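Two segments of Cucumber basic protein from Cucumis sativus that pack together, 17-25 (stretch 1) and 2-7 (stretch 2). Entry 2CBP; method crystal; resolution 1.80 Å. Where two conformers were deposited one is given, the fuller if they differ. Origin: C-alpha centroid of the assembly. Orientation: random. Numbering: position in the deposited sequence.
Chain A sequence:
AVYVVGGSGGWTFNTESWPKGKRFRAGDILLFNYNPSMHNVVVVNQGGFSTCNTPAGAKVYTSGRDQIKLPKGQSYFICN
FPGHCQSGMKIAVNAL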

ATOM      1  N   SER A  17       5.548   1.974  -8.743  0.50 17.81           N
ATOM      2  CA  SER A  17       6.136   1.071  -9.719  0.50 18.86           C
ATOM      3  C   SER A  17       6.428  -0.344  -9.271  0.50 17.20           C
ATOM      4  O   SER A  17       6.506  -1.280 -10.110  0.50 13.05           O
ATOM      5  CB  SER A  17       7.455   1.785 -10.152  0.50 23.40           C
ATOM      6  OG  SER A  17       7.872   2.624  -9.060  0.50 26.09           O
ATOM      7  N   TRP A  18       6.587  -0.522  -7.977  1.00 14.34           N
ATOM      8  CA  TRP A  18       6.928  -1.790  -7.337  1.00 12.90           C
ATOM      9  C   TRP A  18       6.113  -2.986  -7.801  1.00 11.91           C
ATOM     10  O   TRP A  18       6.696  -4.051  -8.100  1.00 12.40           O
ATOM     11  CB  TRP A  18       6.994  -1.650  -5.789  1.00  8.12           C
ATOM     12  CG  TRP A  18       7.296  -2.973  -5.181  1.00  8.16           C
ATOM     13  CD1 TRP A  18       8.492  -3.607  -5.035  1.00  7.61           C
ATOM     14  CD2 TRP A  18       6.292  -3.878  -4.671  1.00  7.86           C
ATOM     15  NE1 TRP A  18       8.304  -4.837  -4.441  1.00  6.92           N
ATOM     16  CE2 TRP A  18       6.989  -5.032  -4.217  1.00  6.86           C
ATOM     17  CE3 TRP A  18       4.922  -3.811  -4.556  1.00  6.11           C
ATOM     18  CZ2 TRP A  18       6.323  -6.113  -3.643  1.00 10.38           C
ATOM     19  CZ3 TRP A  18       4.266  -4.890  -3.970  1.00 10.28           C
ATOM     20  CH2 TRP A  18       4.946  -6.004  -3.533  1.00  7.72           C
ATOM     21  N   PRO A  19       4.811  -2.866  -7.896  1.00 13.92           N
ATOM     22  CA  PRO A  19       3.909  -3.925  -8.321  1.00 16.99           C
ATOM     23  C   PRO A  19       4.157  -4.438  -9.735  1.00 19.32           C
ATOM     24  O   PRO A  19       3.750  -5.555 -10.068  1.00 17.56           O
ATOM     25  CB  PRO A  19       2.512  -3.271  -8.252  1.00 17.19           C
ATOM     26  CG  PRO A  19       2.651  -2.193  -7.172  1.00 13.82           C
ATOM     27  CD  PRO A  19       4.036  -1.629  -7.540  1.00 10.49           C
ATOM     28  N   LYS A  20       4.803  -3.616 -10.524  1.00 19.12           N
ATOM     29  CA  LYS A  20       5.096  -3.916 -11.920  1.00 28.33           C
ATOM     30  C   LYS A  20       5.852  -5.231 -12.066  1.00 29.65           C
ATOM     31  O   LYS A  20       6.940  -5.452 -11.518  1.00 34.36           O
ATOM     32  CB  LYS A  20       5.840  -2.775 -12.615  1.00 31.52           C
ATOM     33  CG  LYS A  20       5.930  -2.995 -14.119  1.00 41.82           C
ATOM     34  CD  LYS A  20       6.931  -2.133 -14.850  1.00 47.31           C
ATOM     35  CE  LYS A  20       7.173  -2.626 -16.274  1.00 51.38           C
ATOM     36  NZ  LYS A  20       7.775  -3.993 -16.272  1.00 53.25           N
ATOM     37  N   GLY A  21       5.220  -6.115 -12.829  1.00 32.21           N
ATOM     38  CA  GLY A  21       5.714  -7.433 -13.152  1.00 31.52           C
ATOM     39  C   GLY A  21       5.482  -8.500 -12.111  1.00 32.00           C
ATOM     40  O   GLY A  21       6.103  -9.591 -12.211  1.00 37.96           O
ATOM     41  N   LYS A  22       4.626  -8.216 -11.138  1.00 27.45           N
ATOM     42  CA  LYS A  22       4.333  -9.235 -10.088  1.00 24.12           C
ATOM     43  C   LYS A  22       2.935  -9.753 -10.319  1.00 22.96           C
ATOM     44  O   LYS A  22       2.045  -9.024 -10.781  1.00 25.63           O
ATOM     45  CB  LYS A  22       4.556  -8.677  -8.710  1.00 22.95           C
ATOM     46  CG  LYS A  22       6.005  -8.084  -8.655  1.00 23.82           C
ATOM     47  CD  LYS A  22       6.346  -7.744  -7.224  1.00 23.75           C
ATOM     48  CE  LYS A  22       7.775  -7.343  -7.024  1.00 22.56           C
ATOM     49  NZ  LYS A  22       8.181  -6.216  -7.885  1.00 21.96           N
ATOM     50  N   ARG A  23       2.766 -11.015 -10.018  1.00 24.83           N
ATOM     51  CA  ARG A  23       1.461 -11.700 -10.175  1.00 24.32           C
ATOM     52  C   ARG A  23       1.030 -12.154  -8.792  1.00 19.99           C
ATOM     53  O   ARG A  23       1.641 -13.072  -8.213  1.00 22.44           O
ATOM     54  CB  ARG A  23       1.540 -12.846 -11.179  1.00 29.75           C
ATOM     55  N   PHE A  24       0.002 -11.477  -8.301  1.00 13.88           N
ATOM     56  CA  PHE A  24      -0.522 -11.776  -6.963  1.00 11.36           C
ATOM     57  C   PHE A  24      -1.720 -12.718  -7.025  1.00 10.94           C
ATOM     58  O   PHE A  24      -2.472 -12.756  -8.006  1.00 14.55           O
ATOM     59  CB  PHE A  24      -0.837 -10.470  -6.195  1.00 10.00           C
ATOM     60  CG  PHE A  24       0.313  -9.490  -6.120  1.00  9.03           C
ATOM     61  CD1 PHE A  24       1.323  -9.663  -5.163  1.00 10.20           C
ATOM     62  CD2 PHE A  24       0.392  -8.419  -6.991  1.00 11.12           C
ATOM     63  CE1 PHE A  24       2.402  -8.777  -5.106  1.00 12.03           C
ATOM     64  CE2 PHE A  24       1.456  -7.503  -6.935  1.00 13.91           C
ATOM     65  CZ  PHE A  24       2.457  -7.692  -5.992  1.00 10.28           C
ATOM     66  N   ARG A  25      -1.877 -13.450  -5.944  1.00  9.90           N
ATOM     67  CA  ARG A  25      -2.970 -14.398  -5.757  1.00 14.98           C
ATOM     68  C   ARG A  25      -3.718 -14.031  -4.476  1.00 14.44           C
ATOM     69  O   ARG A  25      -3.101 -13.504  -3.540  1.00 15.60           O
ATOM     70  CB  ARG A  25      -2.526 -15.841  -5.633  1.00 18.72           C
ATOM     71  CG  ARG A  25      -2.283 -16.587  -6.918  1.00 29.03           C
ATOM     72  CD  ARG A  25      -1.923 -18.004  -6.639  1.00 41.64           C
ATOM     73  NE  ARG A  25      -2.851 -18.788  -5.878  1.00 52.29           N
ATOM     74  CZ  ARG A  25      -2.969 -19.102  -4.599  1.00 56.68           C
ATOM     75  NH1 ARG A  25      -2.127 -18.689  -3.649  1.00 57.83           N
ATOM     76  NH2 ARG A  25      -3.984 -19.895  -4.193  1.00 57.86           N
TER
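Stretch 2 2-7: VYVVGG

Stretch 1 is built of turns, type I from Ser 17 to Lys 20 and type II from Pro 19 to Lys 22, leading into a loop. Stretch 2 runs in roughly the opposite sense, as a strand that includes Tyr 3, then folds through a type II turn from Val 4 to Gly 7, closed by Gly 7 N to Val 4 O at 3.0 Å. The turn lies against Trp 18 (CA to Gly 6 CA 6.0 Å), while Tyr 3, in the strand, faces Phe 24 (CA to CA 9.3 Å). Trp 18 points its CA-to-CB bond toward stretch 2, and chi1 t with chi2 81° lays one indole face under the turn backbone: Val 5 CA is 3.9 Å from the centroid of the Trp 18 six-membered ring, and Gly 6 N is 3.4 Å from Trp 18 CD1. Tyr 3, chi1 m and chi2 78°, also points toward stretch 1; its CB meets the indole edge at Trp 18 CH2 (3.8 Å), and its ring offers a face to the edge of Phe 24 (CE1 to Tyr 3 CG 3.8 Å, planes at 71°). Phe 24 starts sideways, but chi1 m carries its ring nearer. Lys 22 NZ donates a hydrogen bond to Trp 18 O (2.6 Å), within stretch 1. Among the modelled atoms no direct hydrogen bond joins the stretches; a water bridges them, donating to Val 4 O (2.7 Å) and accepting from Trp 18 NE1 (3.1 Å).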

ATOM      1  N   VAL A   2       4.464 -14.295   0.548  1.00 16.57           N
ATOM      2  CA  VAL A   2       4.698 -12.971   1.144  1.00 15.02           C
ATOM      3  C   VAL A   2       5.637 -12.161   0.259  1.00 13.85           C
ATOM      4  O   VAL A   2       6.646 -12.651  -0.248  1.00 15.78           O
ATOM      5  CB  VAL A   2       5.297 -13.120   2.559  1.00 16.53           C
ATOM      6  CG1 VAL A   2       5.550 -11.784   3.231  1.00 17.67           C
ATOM      7  CG2 VAL A   2       4.469 -14.062   3.394  1.00 16.86           C
ATOM      8  N   TYR A   3       5.283 -10.905   0.097  1.00  9.99           N
ATOM      9  CA  TYR A   3       6.033  -9.926  -0.670  1.00 10.09           C
ATOM     10  C   TYR A   3       6.352  -8.736   0.261  1.00  6.45           C
ATOM     11  O   TYR A   3       5.459  -8.316   0.997  1.00 15.43           O
ATOM     12  CB  TYR A   3       5.266  -9.381  -1.885  1.00 10.34           C
ATOM     13  CG  TYR A   3       4.956 -10.475  -2.891  1.00 15.23           C
ATOM     14  CD1 TYR A   3       3.908 -11.364  -2.683  1.00 15.14           C
ATOM     15  CD2 TYR A   3       5.747 -10.622  -4.028  1.00 18.78           C
ATOM     16  CE1 TYR A   3       3.623 -12.383  -3.580  1.00 18.65           C
ATOM     17  CE2 TYR A   3       5.478 -11.644  -4.945  1.00 24.83           C
ATOM     18  CZ  TYR A   3       4.416 -12.512  -4.710  1.00 21.91           C
ATOM     19  OH  TYR A   3       4.137 -13.518  -5.594  1.00 25.32           O
ATOM     20  N   VAL A   4       7.580  -8.294   0.145  1.00  6.45           N
ATOM     21  CA  VAL A   4       8.027  -7.132   0.934  1.00  8.98           C
ATOM     22  C   VAL A   4       7.937  -5.926  -0.025  1.00  5.18           C
ATOM     23  O   VAL A   4       8.694  -5.789  -0.998  1.00 10.66           O
ATOM     24  CB  VAL A   4       9.411  -7.345   1.551  1.00  6.26           C
ATOM     25  CG1 VAL A   4       9.809  -6.148   2.428  1.00 11.14           C
ATOM     26  CG2 VAL A   4       9.502  -8.659   2.305  1.00  7.39           C
ATOM     27  N   VAL A   5       6.958  -5.104   0.265  1.00  6.80           N
ATOM     28  CA  VAL A   5       6.721  -3.886  -0.532  1.00  9.19           C
ATOM     29  C   VAL A   5       7.944  -2.985  -0.565  1.00  4.89           C
ATOM     30  O   VAL A   5       8.470  -2.569   0.490  1.00 10.70           O
ATOM     31  CB  VAL A   5       5.491  -3.145   0.046  1.00  9.00           C
ATOM     32  CG1 VAL A   5       5.266  -1.833  -0.715  1.00 11.92           C
ATOM     33  CG2 VAL A   5       4.269  -4.016   0.084  1.00  9.05           C
ATOM     34  N   GLY A   6       8.399  -2.665  -1.756  1.00  7.62           N
ATOM     35  CA  GLY A   6       9.558  -1.810  -1.994  1.00  6.27           C
ATOM     36  C   GLY A   6      10.886  -2.517  -1.801  1.00  6.22           C
ATOM     37  O   GLY A   6      11.968  -1.863  -1.860  1.00  7.88           O
ATOM     38  N   GLY A   7      10.848  -3.825  -1.592  1.00  5.25           N
ATOM     39  CA  GLY A   7      12.118  -4.574  -1.391  1.00  7.89           C
ATOM     40  C   GLY A   7      12.894  -4.055  -0.174  1.00  8.32           C
ATOM     41  O   GLY A   7      12.317  -3.760   0.893  1.00  8.87           O
TER
HETATM   42  O   HOH W   1       9.612  -7.233  -3.034  1.00 40.32           O